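Side-chain contacts in tyrosinase (Burkholderia thailandensis, PDB 5ZRD), which catalyses, as a dicopper monophenol monooxygenase, the oxygen-dependent hydroxylation of monophenols to catechols and, as in other tyrosinases, their further oxidation to o-quinones: residues Arg34-Ile39 with Tyr99-Ala104; Ser49-Gly54 with Val156-Arg161; Asp68-Pro71 with Ile75-Tyr78. All coordinates share one frame; numbering follows the deposited sequence.

Contact 1 (Arg34-Ile39 with Tyr99-Ala104)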
ATOM      1  N   ARG A  34      43.038 -16.077  18.600  1.00 43.89           N
ATOM      2  CA  ARG A  34      42.288 -17.214  19.127  1.00 41.82           C
ATOM      3  C   ARG A  34      40.844 -16.796  19.378  1.00 36.95           C
ATOM      4  O   ARG A  34      39.963 -17.585  19.150  1.00 39.63           O
ATOM      5  CB  ARG A  34      42.926 -17.771  20.408  1.00 51.67           C
ATOM      6  CG  ARG A  34      42.099 -18.847  21.114  1.00 57.23           C
ATOM      7  CD  ARG A  34      42.730 -19.358  22.405  1.00 58.55           C
ATOM      8  NE  ARG A  34      43.895 -20.177  22.110  1.00 58.43           N
ATOM      9  CZ  ARG A  34      45.162 -19.811  22.285  1.00 68.76           C
ATOM     10  NH1 ARG A  34      46.120 -20.644  21.908  1.00 64.38           N
ATOM     11  NH2 ARG A  34      45.474 -18.637  22.828  1.00 62.24           N
ATOM     12  N   ALA A  35      40.626 -15.571  19.865  1.00 37.39           N
ATOM     13  CA  ALA A  35      39.263 -15.049  20.139  1.00 37.23           C
ATOM     14  C   ALA A  35      38.473 -14.874  18.836  1.00 35.50           C
ATOM     15  O   ALA A  35      37.262 -15.144  18.772  1.00 38.97           O
ATOM     16  CB  ALA A  35      39.364 -13.729  20.870  1.00 39.99           C
ATOM     17  N   TRP A  36      39.158 -14.394  17.801  1.00 31.22           N
ATOM     18  CA  TRP A  36      38.517 -14.163  16.530  1.00 34.02           C
ATOM     19  C   TRP A  36      38.173 -15.515  15.879  1.00 37.72           C
ATOM     20  O   TRP A  36      37.071 -15.683  15.298  1.00 32.47           O
ATOM     21  CB  TRP A  36      39.411 -13.298  15.634  1.00 34.98           C
ATOM     22  CG  TRP A  36      39.159 -11.834  15.768  1.00 34.89           C
ATOM     23  CD1 TRP A  36      39.797 -10.934  16.578  1.00 38.11           C
ATOM     24  CD2 TRP A  36      38.179 -11.090  15.042  1.00 36.89           C
ATOM     25  NE1 TRP A  36      39.273  -9.681  16.405  1.00 38.74           N
ATOM     26  CE2 TRP A  36      38.269  -9.753  15.481  1.00 37.85           C
ATOM     27  CE3 TRP A  36      37.229 -11.435  14.082  1.00 36.06           C
ATOM     28  CZ2 TRP A  36      37.454  -8.761  14.963  1.00 35.64           C
ATOM     29  CZ3 TRP A  36      36.418 -10.456  13.573  1.00 35.11           C
ATOM     30  CH2 TRP A  36      36.536  -9.141  14.011  1.00 37.06           C
ATOM     31  N   VAL A  37      39.085 -16.493  15.988  1.00 37.22           N
ATOM     32  CA  VAL A  37      38.745 -17.859  15.518  1.00 39.73           C
ATOM     33  C   VAL A  37      37.475 -18.329  16.242  1.00 38.32           C
ATOM     34  O   VAL A  37      36.493 -18.751  15.631  1.00 36.73           O
ATOM     35  CB  VAL A  37      39.925 -18.835  15.710  1.00 42.53           C
ATOM     36  CG1 VAL A  37      39.520 -20.263  15.368  1.00 42.33           C
ATOM     37  CG2 VAL A  37      41.138 -18.420  14.886  1.00 39.44           C
ATOM     38  N   GLY A  38      37.445 -18.163  17.552  1.00 38.53           N
ATOM     39  CA  GLY A  38      36.294 -18.626  18.325  1.00 39.81           C
ATOM     40  C   GLY A  38      34.983 -17.967  17.935  1.00 38.05           C
ATOM     41  O   GLY A  38      33.963 -18.658  17.798  1.00 45.28           O
ATOM     42  N   ILE A  39      34.953 -16.639  17.770  1.00 44.92           N
ATOM     43  CA  ILE A  39      33.644 -15.975  17.443  1.00 39.76           C
ATOM     44  C   ILE A  39      33.243 -16.316  16.006  1.00 33.85           C
ATOM     45  O   ILE A  39      32.054 -16.392  15.694  1.00 33.29           O
ATOM     46  CB  ILE A  39      33.631 -14.451  17.733  1.00 46.55           C
ATOM     47  CG1 ILE A  39      34.556 -13.625  16.830  1.00 46.76           C
ATOM     48  CG2 ILE A  39      33.915 -14.171  19.210  1.00 45.21           C
ATOM     49  CD1 ILE A  39      34.192 -12.133  16.782  1.00 46.53           C
ATOM     50  N   TYR A  99      32.380  -2.357  21.206  1.00 40.35           N
ATOM     51  CA  TYR A  99      32.424  -2.863  22.562  1.00 40.93           C
ATOM     52  C   TYR A  99      31.697  -4.204  22.614  1.00 35.03           C
ATOM     53  O   TYR A  99      32.204  -5.097  23.203  1.00 30.35           O
ATOM     54  CB  TYR A  99      31.746  -1.882  23.518  1.00 45.54           C
ATOM     55  CG  TYR A  99      31.676  -2.308  24.961  1.00 43.99           C
ATOM     56  CD1 TYR A  99      32.789  -2.226  25.772  1.00 46.14           C
ATOM     57  CD2 TYR A  99      30.487  -2.724  25.535  1.00 49.94           C
ATOM     58  CE1 TYR A  99      32.731  -2.574  27.108  1.00 48.68           C
ATOM     59  CE2 TYR A  99      30.410  -3.069  26.878  1.00 48.55           C
ATOM     60  CZ  TYR A  99      31.539  -2.982  27.665  1.00 44.60           C
ATOM     61  OH  TYR A  99      31.515  -3.306  28.984  1.00 52.47           O
ATOM     62  N   LYS A 100      30.530  -4.292  21.979  1.00 32.79           N
ATOM     63  CA  LYS A 100      29.739  -5.507  21.947  1.00 33.19           C
ATOM     64  C   LYS A 100      30.493  -6.654  21.243  1.00 35.99           C
ATOM     65  O   LYS A 100      30.448  -7.832  21.690  1.00 34.39           O
ATOM     66  CB  LYS A 100      28.376  -5.218  21.317  1.00 36.09           C
ATOM     67  CG  LYS A 100      27.328  -4.680  22.288  1.00 41.01           C
ATOM     68  CD  LYS A 100      27.167  -5.559  23.524  1.00 43.66           C
ATOM     69  CE  LYS A 100      26.070  -5.102  24.462  1.00 48.27           C
ATOM     70  NZ  LYS A 100      25.989  -5.960  25.671  1.00 49.45           N
ATOM     71  N   LEU A 101      31.228  -6.356  20.186  1.00 35.91           N
ATOM     72  CA  LEU A 101      32.025  -7.414  19.544  1.00 38.40           C
ATOM     73  C   LEU A 101      33.155  -7.817  20.495  1.00 36.36           C
ATOM     74  O   LEU A 101      33.549  -8.956  20.562  1.00 30.08           O
ATOM     75  CB  LEU A 101      32.591  -6.944  18.194  1.00 33.72           C
ATOM     76  CG  LEU A 101      33.563  -7.944  17.576  1.00 35.06           C
ATOM     77  CD1 LEU A 101      33.252  -8.191  16.116  1.00 33.84           C
ATOM     78  CD2 LEU A 101      35.005  -7.482  17.770  1.00 36.37           C
ATOM     79  N   GLU A 102      33.710  -6.838  21.169  1.00 36.04           N
ATOM     80  CA  GLU A 102      34.744  -7.131  22.138  1.00 37.12           C
ATOM     81  C   GLU A 102      34.160  -8.003  23.267  1.00 40.28           C
ATOM     82  O   GLU A 102      34.870  -8.842  23.777  1.00 41.89           O
ATOM     83  CB  GLU A 102      35.301  -5.818  22.673  1.00 34.79           C
ATOM     84  CG  GLU A 102      36.555  -5.973  23.506  1.00 34.61           C
ATOM     85  CD  GLU A 102      37.018  -4.682  24.145  1.00 34.70           C
ATOM     86  OE1 GLU A 102      36.147  -3.982  24.784  1.00 38.47           O
ATOM     87  OE2 GLU A 102      38.246  -4.388  24.032  1.00 35.42           O
ATOM     88  N   GLU A 103      32.892  -7.830  23.652  1.00 35.67           N
ATOM     89  CA  GLU A 103      32.287  -8.702  24.712  1.00 43.26           C
ATOM     90  C   GLU A 103      32.260 -10.152  24.209  1.00 42.45           C
ATOM     91  O   GLU A 103      32.544 -11.071  24.967  1.00 45.36           O
ATOM     92  CB  GLU A 103      30.864  -8.273  25.103  1.00 42.29           C
ATOM     93  CG  GLU A 103      30.815  -7.256  26.233  1.00 51.65           C
ATOM     94  CD  GLU A 103      29.426  -6.949  26.790  1.00 54.88           C
ATOM     95  OE1 GLU A 103      28.432  -7.214  26.086  1.00 51.69           O
ATOM     96  OE2 GLU A 103      29.345  -6.445  27.933  1.00 61.20           O
ATOM     97  N   ALA A 104      31.955 -10.324  22.919  1.00 44.38           N
ATOM     98  CA  ALA A 104      31.987 -11.612  22.222  1.00 39.36           C
ATOM     99  C   ALA A 104      33.405 -12.179  22.161  1.00 38.40           C
ATOM    100  O   ALA A 104      33.576 -13.368  22.378  1.00 45.20           O
ATOM    101  CB  ALA A 104      31.435 -11.457  20.835  1.00 45.91           C
TER
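Trp36 and Ile39 of helix 27-41 pack on Leu101 and Ala104 of helix 90-108, a helix-helix contact in the tyrosinase central fold. Helix 90-108 carries the copper ligand His94, so the contact packs helix 27-41 against one of the copper-binding helices; the side chain of Leu101 is about 13 Å from a bound copper ion. The axes of segments 34-39 and 99-104 approach to 10.7 Å at 92°, consistent with a contact of only a few side chains.

Leu101 carries most of the contact from its side, touching both Trp36 and Ile39. Its CG lies anti to the backbone N (chi1 173°), and this sends both methyls toward helix 27-41. CD2 reaches Trp36 CZ2 at 3.9 Å, while CD1 sits 4.0 Å from Trp36 CH2; the approach to the indole is oblique, at the outer end of its six-membered ring. Leu101 CD1 also meets Ile39 CD1 at 4.1 Å, the two side chains crossing roughly at a right angle. That same Ile39 CD1 stands over one face of Trp36, offset toward the rim, so each of the three side chains touches the other two. Trp36 also meets the ring of Phe318 and, edge-to-face, that of Phe50.

The branches of Ile39 divide the work. With CG1 placed between the backbone N and the carbonyl carbon (chi1 67°), CD1 serves Trp36 and Leu101, and CG2 is left to cover Ala104. Ile39 CG2 is 4.0 Å from Ala104 CB but only 3.3 Å from Ala104 O, a carbonyl oxygen whose hydrogen bond comes from Ser107 OG.

Contact 2 (Ser49-Gly54 with Val156-Arg161); sequences SFFALG and VALSDR
The Phe51 ring is the one flat group in this contact, and it is met at its far end: Val156 CG2 and Leu158 CD2 both approach obliquely, in neither a clean face nor a clean edge geometry. Val156 CG2 lies 3.5 Å from Phe51 CZ and 3.6 Å from Phe51 CE2, nearest the CZ end of the ring and leaning to its CE2 side. Leu158 CD2 adds a looser touch on the same Phe51 CZ, at 4.1 Å. The ring and the Val156 side chain cross nearly at a right angle, whereas Phe51 and Leu158 run past each other in opposite directions.

Phe51 gets there by extending CG anti to its backbone N (chi1 176°), out from the first turn of helix 50-57. Ser49 caps that turn, its OG accepting a weak bond from Ala52 N at 3.3 Å. On the partner side, residues 156-161 form an irregular loop between strands 143-146 and 165-167. Just past the touching residues this loop makes an ST turn, Ser159 OG accepting from Arg161 N at 3.0 Å. Pro44 and Pro155 also pack on Phe51.

The contact thus joins the helix that ends in the copper ligand His57 to the loop between the two strands. Its side-chain pairs are all carbon against carbon; the Val156 carbonyl O comes only to 4.0 Å from Phe51 CE1. This implies dispersion and hydrophobic packing, without directional polar bonds between the two segments.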
ATOM      1  N   SER A  49      28.108 -14.760  17.737  1.00 36.64           N
ATOM      2  CA  SER A  49      28.894 -15.188  16.548  1.00 37.48           C
ATOM      3  C   SER A  49      29.311 -13.966  15.734  1.00 37.91           C
ATOM      4  O   SER A  49      28.610 -12.963  15.699  1.00 38.91           O
ATOM      5  CB  SER A  49      28.106 -16.112  15.656  1.00 37.46           C
ATOM      6  OG  SER A  49      26.879 -15.513  15.233  1.00 35.49           O
ATOM      7  N   PHE A  50      30.395 -14.087  15.001  1.00 41.14           N
ATOM      8  CA  PHE A  50      30.794 -12.993  14.150  1.00 37.41           C
ATOM      9  C   PHE A  50      29.713 -12.700  13.101  1.00 38.53           C
ATOM     10  O   PHE A  50      29.569 -11.570  12.682  1.00 36.10           O
ATOM     11  CB  PHE A  50      32.133 -13.276  13.483  1.00 35.25           C
ATOM     12  CG  PHE A  50      32.611 -12.101  12.674  1.00 37.94           C
ATOM     13  CD1 PHE A  50      32.804 -10.866  13.275  1.00 38.17           C
ATOM     14  CD2 PHE A  50      32.861 -12.222  11.316  1.00 39.71           C
ATOM     15  CE1 PHE A  50      33.217  -9.775  12.536  1.00 37.84           C
ATOM     16  CE2 PHE A  50      33.299 -11.132  10.581  1.00 38.88           C
ATOM     17  CZ  PHE A  50      33.488  -9.915  11.195  1.00 38.68           C
ATOM     18  N   PHE A  51      28.967 -13.711  12.663  1.00 39.66           N
ATOM     19  CA  PHE A  51      28.031 -13.501  11.568  1.00 39.08           C
ATOM     20  C   PHE A  51      26.850 -12.638  12.020  1.00 36.63           C
ATOM     21  O   PHE A  51      26.353 -11.791  11.288  1.00 33.34           O
ATOM     22  CB  PHE A  51      27.496 -14.829  11.025  1.00 39.46           C
ATOM     23  CG  PHE A  51      26.450 -14.661   9.955  1.00 33.71           C
ATOM     24  CD1 PHE A  51      26.813 -14.374   8.646  1.00 33.08           C
ATOM     25  CD2 PHE A  51      25.109 -14.788  10.260  1.00 31.91           C
ATOM     26  CE1 PHE A  51      25.850 -14.208   7.659  1.00 33.87           C
ATOM     27  CE2 PHE A  51      24.147 -14.639   9.270  1.00 34.17           C
ATOM     28  CZ  PHE A  51      24.517 -14.331   7.977  1.00 34.90           C
ATOM     29  N   ALA A  52      26.394 -12.902  13.229  1.00 36.65           N
ATOM     30  CA  ALA A  52      25.306 -12.158  13.807  1.00 37.49           C
ATOM     31  C   ALA A  52      25.732 -10.695  14.019  1.00 36.24           C
ATOM     32  O   ALA A  52      24.993  -9.785  13.645  1.00 40.29           O
ATOM     33  CB  ALA A  52      24.897 -12.816  15.106  1.00 35.70           C
ATOM     34  N   LEU A  53      26.919 -10.527  14.624  1.00 34.04           N
ATOM     35  CA  LEU A  53      27.532  -9.234  14.996  1.00 34.24           C
ATOM     36  C   LEU A  53      27.753  -8.410  13.731  1.00 32.63           C
ATOM     37  O   LEU A  53      27.285  -7.292  13.683  1.00 35.06           O
ATOM     38  CB  LEU A  53      28.864  -9.446  15.725  1.00 35.03           C
ATOM     39  CG  LEU A  53      28.783  -9.817  17.208  1.00 38.53           C
ATOM     40  CD1 LEU A  53      30.140 -10.310  17.713  1.00 38.26           C
ATOM     41  CD2 LEU A  53      28.319  -8.626  18.043  1.00 41.12           C
ATOM     42  N   GLY A  54      28.450  -8.977  12.741  1.00 28.87           N
ATOM     43  CA  GLY A  54      28.658  -8.311  11.448  1.00 27.69           C
ATOM     44  C   GLY A  54      27.341  -7.979  10.790  1.00 28.73           C
ATOM     45  O   GLY A  54      27.192  -6.913  10.182  1.00 41.19           O
ATOM     46  N   VAL A 156      26.070 -18.961   6.344  1.00 41.43           N
ATOM     47  CA  VAL A 156      24.798 -19.053   5.671  1.00 38.87           C
ATOM     48  C   VAL A 156      24.749 -17.895   4.691  1.00 40.32           C
ATOM     49  O   VAL A 156      25.587 -16.996   4.761  1.00 37.53           O
ATOM     50  CB  VAL A 156      23.601 -18.967   6.631  1.00 42.33           C
ATOM     51  CG1 VAL A 156      23.561 -20.149   7.583  1.00 49.67           C
ATOM     52  CG2 VAL A 156      23.608 -17.665   7.400  1.00 42.66           C
ATOM     53  N   ALA A 157      23.742 -17.923   3.836  1.00 38.71           N
ATOM     54  CA  ALA A 157      23.609 -16.922   2.805  1.00 41.81           C
ATOM     55  C   ALA A 157      22.943 -15.674   3.388  1.00 38.89           C
ATOM     56  O   ALA A 157      22.152 -15.738   4.287  1.00 38.04           O
ATOM     57  CB  ALA A 157      22.814 -17.465   1.640  1.00 44.27           C
ATOM     58  N   LEU A 158      23.327 -14.547   2.847  1.00 39.51           N
ATOM     59  CA  LEU A 158      22.568 -13.347   2.962  1.00 40.03           C
ATOM     60  C   LEU A 158      21.534 -13.409   1.855  1.00 36.42           C
ATOM     61  O   LEU A 158      21.877 -13.252   0.697  1.00 32.90           O
ATOM     62  CB  LEU A 158      23.479 -12.138   2.750  1.00 38.25           C
ATOM     63  CG  LEU A 158      24.465 -11.862   3.877  1.00 38.94           C
ATOM     64  CD1 LEU A 158      25.444 -10.779   3.464  1.00 37.19           C
ATOM     65  CD2 LEU A 158      23.718 -11.457   5.137  1.00 41.30           C
ATOM     66  N   SER A 159      20.300 -13.644   2.218  1.00 32.88           N
ATOM     67  CA  SER A 159      19.302 -13.802   1.201  1.00 36.11           C
ATOM     68  C   SER A 159      17.921 -13.429   1.747  1.00 33.71           C
ATOM     69  O   SER A 159      17.575 -13.846   2.809  1.00 36.43           O
ATOM     70  CB  SER A 159      19.345 -15.237   0.695  1.00 37.65           C
ATOM     71  OG  SER A 159      18.061 -15.683   0.292  1.00 34.03           O
ATOM     72  N   ASP A 160      17.095 -12.741   0.981  1.00 36.80           N
ATOM     73  CA  ASP A 160      15.713 -12.505   1.426  1.00 39.95           C
ATOM     74  C   ASP A 160      14.769 -13.729   1.225  1.00 43.07           C
ATOM     75  O   ASP A 160      13.611 -13.742   1.676  1.00 39.06           O
ATOM     76  CB  ASP A 160      15.238 -11.259   0.712  1.00 43.16           C
ATOM     77  CG  ASP A 160      16.128 -10.010   1.044  1.00 45.13           C
ATOM     78  OD1 ASP A 160      16.533  -9.852   2.225  1.00 41.52           O
ATOM     79  OD2 ASP A 160      16.432  -9.211   0.113  1.00 46.42           O
ATOM     80  N   ARG A 161      15.267 -14.759   0.524  1.00 48.17           N
ATOM     81  CA  ARG A 161      14.528 -16.017   0.300  1.00 50.88           C
ATOM     82  C   ARG A 161      13.169 -15.675  -0.330  1.00 43.52           C
ATOM     83  O   ARG A 161      12.156 -16.178   0.102  1.00 46.24           O
ATOM     84  CB  ARG A 161      14.366 -16.811   1.611  1.00 55.58           C
ATOM     85  CG  ARG A 161      15.672 -17.203   2.298  1.00 61.52           C
ATOM     86  CD  ARG A 161      16.219 -18.588   1.939  1.00 79.51           C
ATOM     87  NE  ARG A 161      17.680 -18.773   2.073  1.00 90.64           N
ATOM     88  CZ  ARG A 161      18.347 -18.945   3.228  1.00 94.01           C
ATOM     89  NH1 ARG A 161      17.701 -18.890   4.382  1.00 95.19           N
ATOM     90  NH2 ARG A 161      19.659 -19.157   3.224  1.00 72.60           N
TER

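Contact 3 (Asp68-Pro71 with Ile75-Tyr78)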
ATOM      1  N   ASP A  68       8.548   0.492   0.709  1.00 36.99           N
ATOM      2  CA  ASP A  68       9.189   0.092  -0.573  1.00 37.83           C
ATOM      3  C   ASP A  68       8.257   0.230  -1.745  1.00 40.72           C
ATOM      4  O   ASP A  68       8.694   0.508  -2.883  1.00 42.19           O
ATOM      5  CB  ASP A  68       9.646  -1.341  -0.531  1.00 37.78           C
ATOM      6  CG  ASP A  68      10.694  -1.599   0.531  1.00 38.47           C
ATOM      7  OD1 ASP A  68      11.570  -0.728   0.756  1.00 42.20           O
ATOM      8  OD2 ASP A  68      10.636  -2.701   1.118  1.00 41.77           O
ATOM      9  N   ALA A  69       6.963   0.059  -1.457  1.00 39.92           N
ATOM     10  CA  ALA A  69       5.921   0.028  -2.477  1.00 41.52           C
ATOM     11  C   ALA A  69       5.371   1.420  -2.798  1.00 39.71           C
ATOM     12  O   ALA A  69       4.589   1.537  -3.750  1.00 40.15           O
ATOM     13  CB  ALA A  69       4.806  -0.870  -2.010  1.00 44.70           C
ATOM     14  N   LEU A  70       5.738   2.453  -2.042  1.00 37.76           N
ATOM     15  CA  LEU A  70       5.201   3.818  -2.292  1.00 40.75           C
ATOM     16  C   LEU A  70       5.597   4.344  -3.690  1.00 42.55           C
ATOM     17  O   LEU A  70       6.670   4.031  -4.201  1.00 39.64           O
ATOM     18  CB  LEU A  70       5.730   4.767  -1.213  1.00 38.77           C
ATOM     19  CG  LEU A  70       5.203   4.529   0.195  1.00 39.51           C
ATOM     20  CD1 LEU A  70       6.075   5.255   1.218  1.00 38.25           C
ATOM     21  CD2 LEU A  70       3.743   4.961   0.289  1.00 38.46           C
ATOM     22  N   PRO A  71       4.753   5.215  -4.292  1.00 44.05           N
ATOM     23  CA  PRO A  71       5.137   5.892  -5.520  1.00 43.98           C
ATOM     24  C   PRO A  71       6.264   6.897  -5.279  1.00 42.17           C
ATOM     25  O   PRO A  71       6.556   7.207  -4.136  1.00 44.02           O
ATOM     26  CB  PRO A  71       3.894   6.638  -6.034  1.00 45.34           C
ATOM     27  CG  PRO A  71       2.912   6.594  -4.897  1.00 46.02           C
ATOM     28  CD  PRO A  71       3.351   5.480  -3.969  1.00 43.56           C
ATOM     29  N   ILE A  75       7.738   8.258  -1.479  1.00 34.39           N
ATOM     30  CA  ILE A  75       8.732   7.313  -0.921  1.00 33.31           C
ATOM     31  C   ILE A  75       9.885   8.135  -0.322  1.00 29.54           C
ATOM     32  O   ILE A  75      10.132   9.284  -0.717  1.00 28.63           O
ATOM     33  CB  ILE A  75       9.253   6.334  -2.007  1.00 34.84           C
ATOM     34  CG1 ILE A  75      10.040   5.170  -1.405  1.00 35.67           C
ATOM     35  CG2 ILE A  75      10.082   7.070  -3.058  1.00 31.03           C
ATOM     36  CD1 ILE A  75      10.307   4.008  -2.379  1.00 35.83           C
ATOM     37  N   TYR A  76      10.584   7.509   0.602  1.00 27.16           N
ATOM     38  CA  TYR A  76      11.625   8.116   1.345  1.00 30.89           C
ATOM     39  C   TYR A  76      12.596   7.007   1.727  1.00 32.88           C
ATOM     40  O   TYR A  76      12.182   5.867   1.901  1.00 33.85           O
ATOM     41  CB  TYR A  76      11.073   8.837   2.582  1.00 29.35           C
ATOM     42  CG  TYR A  76      10.409   7.934   3.591  1.00 28.78           C
ATOM     43  CD1 TYR A  76      11.145   7.235   4.524  1.00 30.83           C
ATOM     44  CD2 TYR A  76       9.032   7.817   3.657  1.00 32.17           C
ATOM     45  CE1 TYR A  76      10.542   6.414   5.469  1.00 32.06           C
ATOM     46  CE2 TYR A  76       8.408   6.999   4.597  1.00 30.84           C
ATOM     47  CZ  TYR A  76       9.162   6.291   5.509  1.00 32.65           C
ATOM     48  OH  TYR A  76       8.564   5.483   6.444  1.00 32.56           O
ATOM     49  N   PRO A  77      13.881   7.347   1.799  1.00 36.76           N
ATOM     50  CA  PRO A  77      14.923   6.380   2.091  1.00 31.81           C
ATOM     51  C   PRO A  77      14.885   5.951   3.558  1.00 30.41           C
ATOM     52  O   PRO A  77      14.513   6.742   4.383  1.00 34.47           O
ATOM     53  CB  PRO A  77      16.231   7.124   1.804  1.00 36.02           C
ATOM     54  CG  PRO A  77      15.862   8.590   1.962  1.00 38.68           C
ATOM     55  CD  PRO A  77      14.421   8.679   1.504  1.00 35.30           C
ATOM     56  N   TYR A  78      15.253   4.712   3.845  1.00 29.96           N
ATOM     57  CA  TYR A  78      15.344   4.192   5.206  1.00 32.44           C
ATOM     58  C   TYR A  78      16.461   3.146   5.238  1.00 31.94           C
ATOM     59  O   TYR A  78      16.936   2.737   4.175  1.00 30.21           O
ATOM     60  CB  TYR A  78      14.006   3.616   5.675  1.00 34.37           C
ATOM     61  CG  TYR A  78      13.603   2.320   5.014  1.00 34.07           C
ATOM     62  CD1 TYR A  78      12.960   2.314   3.786  1.00 35.09           C
ATOM     63  CD2 TYR A  78      13.833   1.102   5.627  1.00 34.24           C
ATOM     64  CE1 TYR A  78      12.552   1.132   3.187  1.00 36.46           C
ATOM     65  CE2 TYR A  78      13.451  -0.091   5.033  1.00 36.00           C
ATOM     66  CZ  TYR A  78      12.805  -0.080   3.808  1.00 38.74           C
ATOM     67  OH  TYR A  78      12.445  -1.258   3.212  1.00 37.32           O
TER
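A tight reversal in the loop between helix 65-68 and helix 90-108 brings Asp68-Pro71 back against Ile75-Tyr78, the two runs pointing in nearly opposite directions. Its closing link has the pattern of an alpha-turn: Ile75 N donates to Pro71 O, four residues earlier, at 3.1 Å, but the bond is bent and weak. The firmer polar tie lies at the open end of the reversal, where Tyr78 OH donates to Asp68 OD1 at 2.7 Å.

The geometry of this tie is specific. OD1 receives the hydroxyl on its syn side, 22° out of the carboxylate plane, and lies at the edge of the tyrosine ring, in its plane. Carboxylate and ring are 29° apart, so the two flat groups are only modestly twisted. Tyr78 CG sits between its backbone N and carbonyl carbon (chi1 71°), a rotation that folds the ring back toward Asp68. Tyr78 OH in turn accepts from Arg64 N, so the hydroxyl both donates and accepts, which probably restricts its rotation.

Apolar contacts line the inner side of the reversal. Leu70 CB and Ile75 CB meet at 3.9 Å, and Leu70 CD1 brushes Tyr76 CE2 obliquely at 4.5 Å. Outside the turn, other subunits take over: Pro66 of the second subunit packs on Leu70 and Pro71, Tyr76 OH bonds to Asp74 O of that subunit, and Ala69 touches Ala69 of a third. The loop is therefore part of the tetramer interface. Ile75 extends CG1 away from its own backbone N, along the inside of the bend, until Ile75 CD1 rests 3.9 Å from Asp68 O.

How the contacts relate
From the N terminus, helix 27-41 opens contact 1 and helix 50-57 opens contact 2 before either has closed. The chain then makes the short reversal of contact 3, which is nested inside both loops. Helix 90-108 closes contact 1, and residues 156-161 close contact 2, so these two cross along the sequence. They also touch in space: Ile39 O and Phe50 N are 2.9 Å apart, a probable hydrogen bond, and Leu53 CD1 packs 3.6 Å from Ala104 CB. Helix 50-57 thereby joins both. Contact 3 stands apart, its nearest atoms about 9 Å from contact 2 and about 22 Å from contact 1.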